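Local coordinates for protein beta-N-acetylhexosaminidase (Beutenbergia cavernae, PDB 5BU9) that probably hydrolyses terminal non-reducing N-acetyl-D-hexosamine residues from N-acetyl-beta-D-hexosaminides, as a member of glycosyl hydrolase family 3, at residues Q9-L14 with E307-V312; T293-V298 with R331-A336; L189-E194 with D205-D210. All coordinates share one frame; numbering follows the deposited sequence.

Contact 1: Q9-L14 with E307-V312; sequences QRVGQL and EMVAAV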
# COMPACT_ATOMS: atom_id res chain seq x y z
N GLN A 9 11.76 -3.60 17.52
CA GLN A 9 11.04 -2.40 17.14
C GLN A 9 11.30 -2.02 15.68
O GLN A 9 10.39 -1.53 15.01
CB GLN A 9 11.40 -1.26 18.08
CG GLN A 9 10.82 -1.43 19.48
CD GLN A 9 11.47 -0.49 20.46
OE1 GLN A 9 12.57 -0.03 20.22
NE2 GLN A 9 10.78 -0.17 21.55
N ARG A 10 12.52 -2.24 15.17
CA ARG A 10 12.80 -1.92 13.77
C ARG A 10 12.02 -2.85 12.83
O ARG A 10 11.37 -2.40 11.89
CB ARG A 10 14.30 -1.98 13.47
CG ARG A 10 15.11 -0.94 14.23
CD ARG A 10 16.52 -0.73 13.67
NE ARG A 10 17.35 -1.94 13.64
CZ ARG A 10 18.07 -2.42 14.66
NH1 ARG A 10 18.09 -1.81 15.84
NH2 ARG A 10 18.80 -3.51 14.52
N VAL A 11 12.06 -4.15 13.12
CA VAL A 11 11.23 -5.10 12.40
C VAL A 11 9.76 -4.65 12.45
O VAL A 11 9.07 -4.62 11.43
CB VAL A 11 11.40 -6.50 12.96
CG1 VAL A 11 10.37 -7.41 12.33
CG2 VAL A 11 12.77 -7.01 12.65
N GLY A 12 9.30 -4.27 13.64
CA GLY A 12 7.94 -3.83 13.83
C GLY A 12 7.58 -2.71 12.88
O GLY A 12 6.46 -2.66 12.38
N GLN A 13 8.53 -1.84 12.57
CA GLN A 13 8.24 -0.77 11.62
C GLN A 13 7.96 -1.23 10.18
O GLN A 13 7.44 -0.44 9.38
CB GLN A 13 9.40 0.23 11.59
CG GLN A 13 9.57 0.93 12.87
CD GLN A 13 8.43 1.86 13.17
OE1 GLN A 13 8.05 2.69 12.33
NE2 GLN A 13 7.85 1.73 14.36
N LEU A 14 8.37 -2.47 9.85
CA LEU A 14 8.23 -3.06 8.51
C LEU A 14 6.87 -3.75 8.30
O LEU A 14 6.66 -4.44 7.29
CB LEU A 14 9.37 -4.06 8.25
CG LEU A 14 10.80 -3.56 8.53
CD1 LEU A 14 11.79 -4.61 8.04
CD2 LEU A 14 11.07 -2.20 7.85
N GLU A 307 2.97 -13.88 14.19
CA GLU A 307 3.95 -14.91 13.82
C GLU A 307 4.87 -14.46 12.66
O GLU A 307 6.00 -14.94 12.55
CB GLU A 307 3.24 -16.21 13.47
CG GLU A 307 2.74 -16.25 12.03
CD GLU A 307 1.64 -17.27 11.85
OE1 GLU A 307 1.78 -18.19 11.00
OE2 GLU A 307 0.64 -17.15 12.58
N MSE A 308 4.40 -13.54 11.80
CA MSE A 308 5.24 -13.04 10.72
C MSE A 308 6.32 -12.16 11.28
O MSE A 308 7.48 -12.23 10.89
CB MSE A 308 4.41 -12.26 9.70
CG MSE A 308 3.43 -13.13 8.97
SE MSE A 308 2.12 -12.11 7.92
CE MSE A 308 3.26 -11.39 6.61
N VAL A 309 5.92 -11.29 12.20
CA VAL A 309 6.88 -10.41 12.87
C VAL A 309 7.93 -11.27 13.55
O VAL A 309 9.13 -11.00 13.42
CB VAL A 309 6.19 -9.47 13.88
CG1 VAL A 309 7.23 -8.79 14.77
CG2 VAL A 309 5.37 -8.42 13.12
N ALA A 310 7.50 -12.33 14.24
CA ALA A 310 8.45 -13.14 15.02
C ALA A 310 9.44 -13.83 14.09
O ALA A 310 10.62 -13.94 14.41
CB ALA A 310 7.74 -14.17 15.87
N ALA A 311 8.93 -14.28 12.96
CA ALA A 311 9.78 -14.94 11.99
C ALA A 311 10.82 -13.97 11.43
O ALA A 311 11.96 -14.36 11.21
CB ALA A 311 8.96 -15.53 10.89
N VAL A 312 10.42 -12.71 11.18
CA VAL A 312 11.33 -11.74 10.59
C VAL A 312 12.39 -11.37 11.63
O VAL A 312 13.57 -11.28 11.29
CB VAL A 312 10.61 -10.50 10.04
CG1 VAL A 312 11.63 -9.46 9.56
CG2 VAL A 312 9.72 -10.90 8.85
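Val11 faces Val309 and Val312, which lie one helical turn apart on 307-312, and these three valines carry the contact. The CG1 methyl of Val11 does most of the touching: it stands 3.7 Å from Val312 CG1 and 3.9 Å from Val312 CB, meeting that side chain at a slant. Its reach follows from the first torsion, since CG1 is anti to the backbone N (chi1 171°) and is thereby swung across the gap between the helices. Val11 CG2 follows more loosely, with 4.1 Å to Val312 CG1. On the Val309 side the fit is wider, Val11 CG1 lying 4.2 Å from Val309 CG1 and 4.0 Å from the backbone Val309 O. All three residues are buried, and the side-chain contacts are methyl on methyl; the one polar atom touched is that backbone oxygen.

The fold is a TIM barrel of family 3 type: helix 7-12 leads into the first barrel strand, 15-20, while helix 305-318 follows the last, 296-298. Phe15 of that first strand packs on both Val309 and Val312, and Phe322 of helix 320-336 also touches Val312.

Next along the segment, Gly12 is tied through its backbone to Gly38. By Leu14 the chain is leaving the helix, its N still bonded to Val11 O at 2.8 Å.

Contact 2: T293-V298 with R331-A336; sequences TDIVLV and RRVLAA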
# COMPACT_ATOMS: atom_id res chain seq x y z
N THR A 293 11.16 -4.89 -0.16
CA THR A 293 9.97 -4.33 0.48
C THR A 293 10.28 -3.66 1.82
O THR A 293 11.02 -4.21 2.64
CB THR A 293 8.96 -5.43 0.76
OG1 THR A 293 8.52 -5.98 -0.48
CG2 THR A 293 7.77 -4.89 1.54
N ASP A 294 9.68 -2.50 2.08
CA ASP A 294 9.80 -1.85 3.41
C ASP A 294 8.59 -2.05 4.32
O ASP A 294 8.71 -2.08 5.55
CB ASP A 294 10.06 -0.36 3.21
CG ASP A 294 11.16 -0.11 2.17
OD1 ASP A 294 12.28 -0.67 2.29
OD2 ASP A 294 10.89 0.62 1.19
N ILE A 295 7.41 -2.21 3.75
CA ILE A 295 6.25 -2.46 4.61
C ILE A 295 5.41 -3.63 4.08
O ILE A 295 4.95 -3.62 2.93
CB ILE A 295 5.38 -1.18 4.78
CG1 ILE A 295 6.16 -0.07 5.51
CG2 ILE A 295 4.05 -1.53 5.50
CD1 ILE A 295 5.36 1.28 5.64
N VAL A 296 5.25 -4.66 4.91
CA VAL A 296 4.45 -5.82 4.58
C VAL A 296 3.03 -5.56 5.08
O VAL A 296 2.80 -5.38 6.29
CB VAL A 296 5.05 -7.08 5.21
CG1 VAL A 296 4.20 -8.32 4.87
CG2 VAL A 296 6.52 -7.26 4.74
N LEU A 297 2.09 -5.52 4.16
CA LEU A 297 0.71 -5.21 4.50
C LEU A 297 0.01 -6.49 4.97
O LEU A 297 -0.04 -7.47 4.24
CB LEU A 297 -0.00 -4.59 3.30
CG LEU A 297 -1.48 -4.22 3.51
CD1 LEU A 297 -1.61 -3.20 4.62
CD2 LEU A 297 -2.10 -3.73 2.21
N VAL A 298 -0.50 -6.49 6.20
CA VAL A 298 -1.23 -7.65 6.76
C VAL A 298 -2.62 -7.16 7.19
O VAL A 298 -2.87 -6.96 8.37
CB VAL A 298 -0.44 -8.29 7.93
CG1 VAL A 298 -1.04 -9.61 8.33
CG2 VAL A 298 1.01 -8.50 7.52
N ARG A 331 15.07 2.12 8.02
CA ARG A 331 15.56 3.48 7.83
C ARG A 331 14.67 4.22 6.83
O ARG A 331 14.41 5.40 7.02
CB ARG A 331 17.03 3.48 7.37
CG ARG A 331 17.91 4.46 8.09
CD ARG A 331 19.40 4.31 7.70
NE ARG A 331 19.97 3.09 8.25
CZ ARG A 331 20.44 2.09 7.52
NH1 ARG A 331 20.44 2.19 6.19
NH2 ARG A 331 20.94 1.00 8.12
N ARG A 332 14.20 3.56 5.76
CA ARG A 332 13.28 4.22 4.81
C ARG A 332 11.97 4.55 5.46
O ARG A 332 11.39 5.62 5.22
CB ARG A 332 13.00 3.36 3.58
CG ARG A 332 14.27 3.04 2.79
CD ARG A 332 14.03 2.26 1.54
NE ARG A 332 15.28 1.71 1.05
CZ ARG A 332 15.64 0.43 1.13
NH1 ARG A 332 14.80 -0.47 1.61
NH2 ARG A 332 16.83 0.05 0.66
N VAL A 333 11.50 3.63 6.29
CA VAL A 333 10.24 3.83 6.96
C VAL A 333 10.34 4.99 7.96
O VAL A 333 9.48 5.88 7.95
CB VAL A 333 9.76 2.56 7.62
CG1 VAL A 333 8.50 2.85 8.46
CG2 VAL A 333 9.49 1.49 6.55
N LEU A 334 11.39 5.03 8.78
CA LEU A 334 11.51 6.13 9.74
C LEU A 334 11.69 7.47 9.01
O LEU A 334 11.12 8.48 9.41
CB LEU A 334 12.67 5.90 10.71
CG LEU A 334 12.49 4.63 11.54
CD1 LEU A 334 13.74 4.34 12.33
CD2 LEU A 334 11.32 4.77 12.47
N ALA A 335 12.45 7.47 7.92
CA ALA A 335 12.63 8.70 7.15
C ALA A 335 11.31 9.18 6.53
O ALA A 335 11.07 10.37 6.44
CB ALA A 335 13.66 8.50 6.08
N ALA A 336 10.45 8.25 6.09
CA ALA A 336 9.16 8.67 5.56
C ALA A 336 8.30 9.22 6.70
O ALA A 336 7.40 10.01 6.47
CB ALA A 336 8.45 7.50 4.87
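Asp294 uses both carboxylate oxygens, and one of its salt bridges crosses the contact: Arg332 NH1 donates to Asp294 OD1 at 2.6 Å. The N-H...O angle of 147° shows a bond that is bent. Asp294 OD1 is met on its syn side, close to the carboxylate plane, and it lies at the edge of the Arg332 guanidinium, near the plane of that group. The two flat groups are turned 44° against each other, and one N-H makes the bond: Arg332 NE stays 4.0 Å from Asp294 OD1. Arg332 gets there with an extended chain from CG to NE (chi2 -177°), which carries its CD past the carboxylate, 3.6 Å from Asp294 OD2.

That second oxygen has its own partners outside the two segments: the backbone N of Val265 and the guanidinium of Arg256, which forms a second salt bridge. Two arginines thus gather round one buried carboxylate, and their charge would probably stabilise its ionised form.

Beside this polar group lies an apolar one. Val333 CG2 meets both Asp294 and Ile295 of 293-298, 3.9 Å from Asp294 CB and 3.8 Å from Ile295 CG1. It also lies 3.8 Å from the backbone Asp294 O. The Ile295 side chain leaves its backbone along the interface, but its CG1 turns in to meet the valine, the two side chains slanting across each other.

Asp294 and Ile295 lie at the N-terminal side of strand 296-298, and Val333 and Ala336 of the helix also touch Gln13 and Val264, which lie near the starts of neighbouring strands. Helix 320-336 therefore packs against the N-terminal end of the TIM barrel, where its first and last strands meet.

Contact 3: L189-E194 with D205-D210; sequences LGRVTE and DVTTAD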
# COMPACT_ATOMS: atom_id res chain seq x y z
N LEU A 189 -1.47 -3.70 -12.60
CA LEU A 189 -2.44 -4.78 -12.40
C LEU A 189 -3.61 -4.65 -13.37
O LEU A 189 -4.58 -5.40 -13.28
CB LEU A 189 -2.95 -4.75 -10.96
CG LEU A 189 -3.32 -6.01 -10.20
CD1 LEU A 189 -2.35 -7.15 -10.49
CD2 LEU A 189 -3.32 -5.69 -8.71
N GLY A 190 -3.52 -3.70 -14.30
CA GLY A 190 -4.61 -3.45 -15.21
C GLY A 190 -4.72 -4.40 -16.38
O GLY A 190 -5.57 -4.21 -17.23
N ARG A 191 -3.86 -5.41 -16.45
CA ARG A 191 -3.88 -6.30 -17.60
C ARG A 191 -3.98 -7.80 -17.24
O ARG A 191 -4.04 -8.64 -18.14
CB ARG A 191 -2.66 -6.04 -18.48
CG ARG A 191 -2.48 -4.54 -18.81
CD ARG A 191 -1.47 -4.35 -19.97
NE ARG A 191 -2.03 -4.91 -21.19
CZ ARG A 191 -1.47 -4.84 -22.39
NH1 ARG A 191 -0.29 -4.23 -22.56
NH2 ARG A 191 -2.10 -5.39 -23.42
N VAL A 192 -4.05 -8.14 -15.95
CA VAL A 192 -4.31 -9.54 -15.59
C VAL A 192 -5.76 -9.88 -15.92
O VAL A 192 -6.62 -9.00 -15.93
CB VAL A 192 -4.04 -9.82 -14.10
CG1 VAL A 192 -2.53 -9.77 -13.80
CG2 VAL A 192 -4.83 -8.83 -13.23
N THR A 193 -6.03 -11.15 -16.18
CA THR A 193 -7.38 -11.61 -16.46
C THR A 193 -7.98 -12.41 -15.29
O THR A 193 -9.09 -12.93 -15.39
CB THR A 193 -7.39 -12.48 -17.69
OG1 THR A 193 -6.34 -13.46 -17.55
CG2 THR A 193 -7.14 -11.63 -18.96
N GLU A 194 -7.24 -12.51 -14.18
CA GLU A 194 -7.75 -13.11 -12.94
C GLU A 194 -7.45 -12.24 -11.76
O GLU A 194 -6.64 -11.33 -11.86
CB GLU A 194 -7.15 -14.49 -12.70
CG GLU A 194 -7.80 -15.58 -13.60
CD GLU A 194 -6.95 -15.80 -14.82
OE1 GLU A 194 -7.54 -16.07 -15.90
OE2 GLU A 194 -5.70 -15.69 -14.68
N ASP A 205 0.78 -11.96 -18.85
CA ASP A 205 1.64 -12.36 -19.97
C ASP A 205 1.93 -11.24 -20.99
O ASP A 205 2.45 -11.54 -22.06
CB ASP A 205 1.02 -13.56 -20.71
CG ASP A 205 -0.30 -13.25 -21.39
OD1 ASP A 205 -0.92 -12.20 -21.09
OD2 ASP A 205 -0.74 -14.08 -22.23
N VAL A 206 1.60 -9.98 -20.69
CA VAL A 206 1.71 -8.90 -21.69
C VAL A 206 2.45 -7.67 -21.18
O VAL A 206 3.02 -6.94 -21.98
CB VAL A 206 0.33 -8.47 -22.19
CG1 VAL A 206 -0.26 -9.54 -23.10
CG2 VAL A 206 -0.59 -8.21 -21.00
N THR A 207 2.42 -7.42 -19.87
CA THR A 207 3.07 -6.23 -19.29
C THR A 207 4.58 -6.41 -19.26
O THR A 207 5.07 -7.31 -18.56
CB THR A 207 2.54 -5.94 -17.84
OG1 THR A 207 1.11 -5.73 -17.86
CG2 THR A 207 3.24 -4.73 -17.21
N THR A 208 5.30 -5.58 -20.03
CA THR A 208 6.77 -5.49 -20.01
C THR A 208 7.23 -4.28 -19.19
O THR A 208 6.41 -3.51 -18.72
CB THR A 208 7.38 -5.33 -21.42
OG1 THR A 208 7.17 -3.99 -21.87
CG2 THR A 208 6.72 -6.30 -22.42
N ALA A 209 8.55 -4.13 -19.03
CA ALA A 209 9.13 -2.98 -18.33
C ALA A 209 8.88 -1.67 -19.10
O ALA A 209 8.97 -0.59 -18.54
CB ALA A 209 10.65 -3.19 -18.10
N ASP A 210 8.55 -1.78 -20.39
CA ASP A 210 8.25 -0.61 -21.24
C ASP A 210 6.75 -0.31 -21.30
O ASP A 210 6.33 0.66 -21.95
CB ASP A 210 8.76 -0.82 -22.69
CG ASP A 210 10.26 -1.09 -22.77
OD1 ASP A 210 11.05 -0.33 -22.15
OD2 ASP A 210 10.65 -2.06 -23.46
O HOH W 1 -2.42 -11.24 -18.86
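Arg191 lies against Val206 and Thr207, joining two loops of the TIM barrel: 189-194 follows strand 180-186, at the C-terminal end of the parallel strands, the side of the barrel where family 3 enzymes probably bind substrate, and 205-210 leads toward helix 212-222. The tight part is the arginine itself. Val206 CG2 sits over one face of the guanidinium, shifted toward its rim, with 3.6 Å to Arg191 NE and 3.8 Å to Arg191 CZ; the two side chains cross at about a right angle. A bend at chi3 (66°) turns the end of the arginine across the valine, while its aliphatic part runs past the threonine, Arg191 CD being 3.6 Å from Thr207 OG1. Both polar ends are engaged elsewhere: Arg191 NH1 forms a salt bridge with Asp211, and Thr207 OG1 is hydrogen-bonded to Asp204. An alanine here would take away the group that Val206 CG2 rests on and would probably leave the Asp211 carboxylate without its charged mate.

Toward Asp205, which is exposed, direct packing gives way to solvent. Asp205 OD1 stays 5.6 Å from Arg191 O, and a water bridges them. It donates both its hydrogens across the gap, one to the backbone Arg191 O at 3.1 Å and one to Asp205 OD1 at 2.9 Å.

In the fold
Contacts 1 and 2 form one continuous region, their centres 11 Å apart. Leu14 O and Val296 N, 2.8 Å apart, probably form a hydrogen bond, at the start of the parallel pairing of strands 15-20 and 296-298 that closes the barrel. Packing adds to it: Met308 CE lies 3.7 Å from Val296 CG1. Along the chain the two contacts interleave, so both ends of the sequence are tied together here. Contact 3 is nested within the loop closed by contact 1, with centres 32 Å apart, and its nearest atoms stay about 11 Å from contact 2. It lies among loops after the C-terminal strand ends, where TIM-barrel active sites are found, whereas contact 2 lies at the N-terminal end.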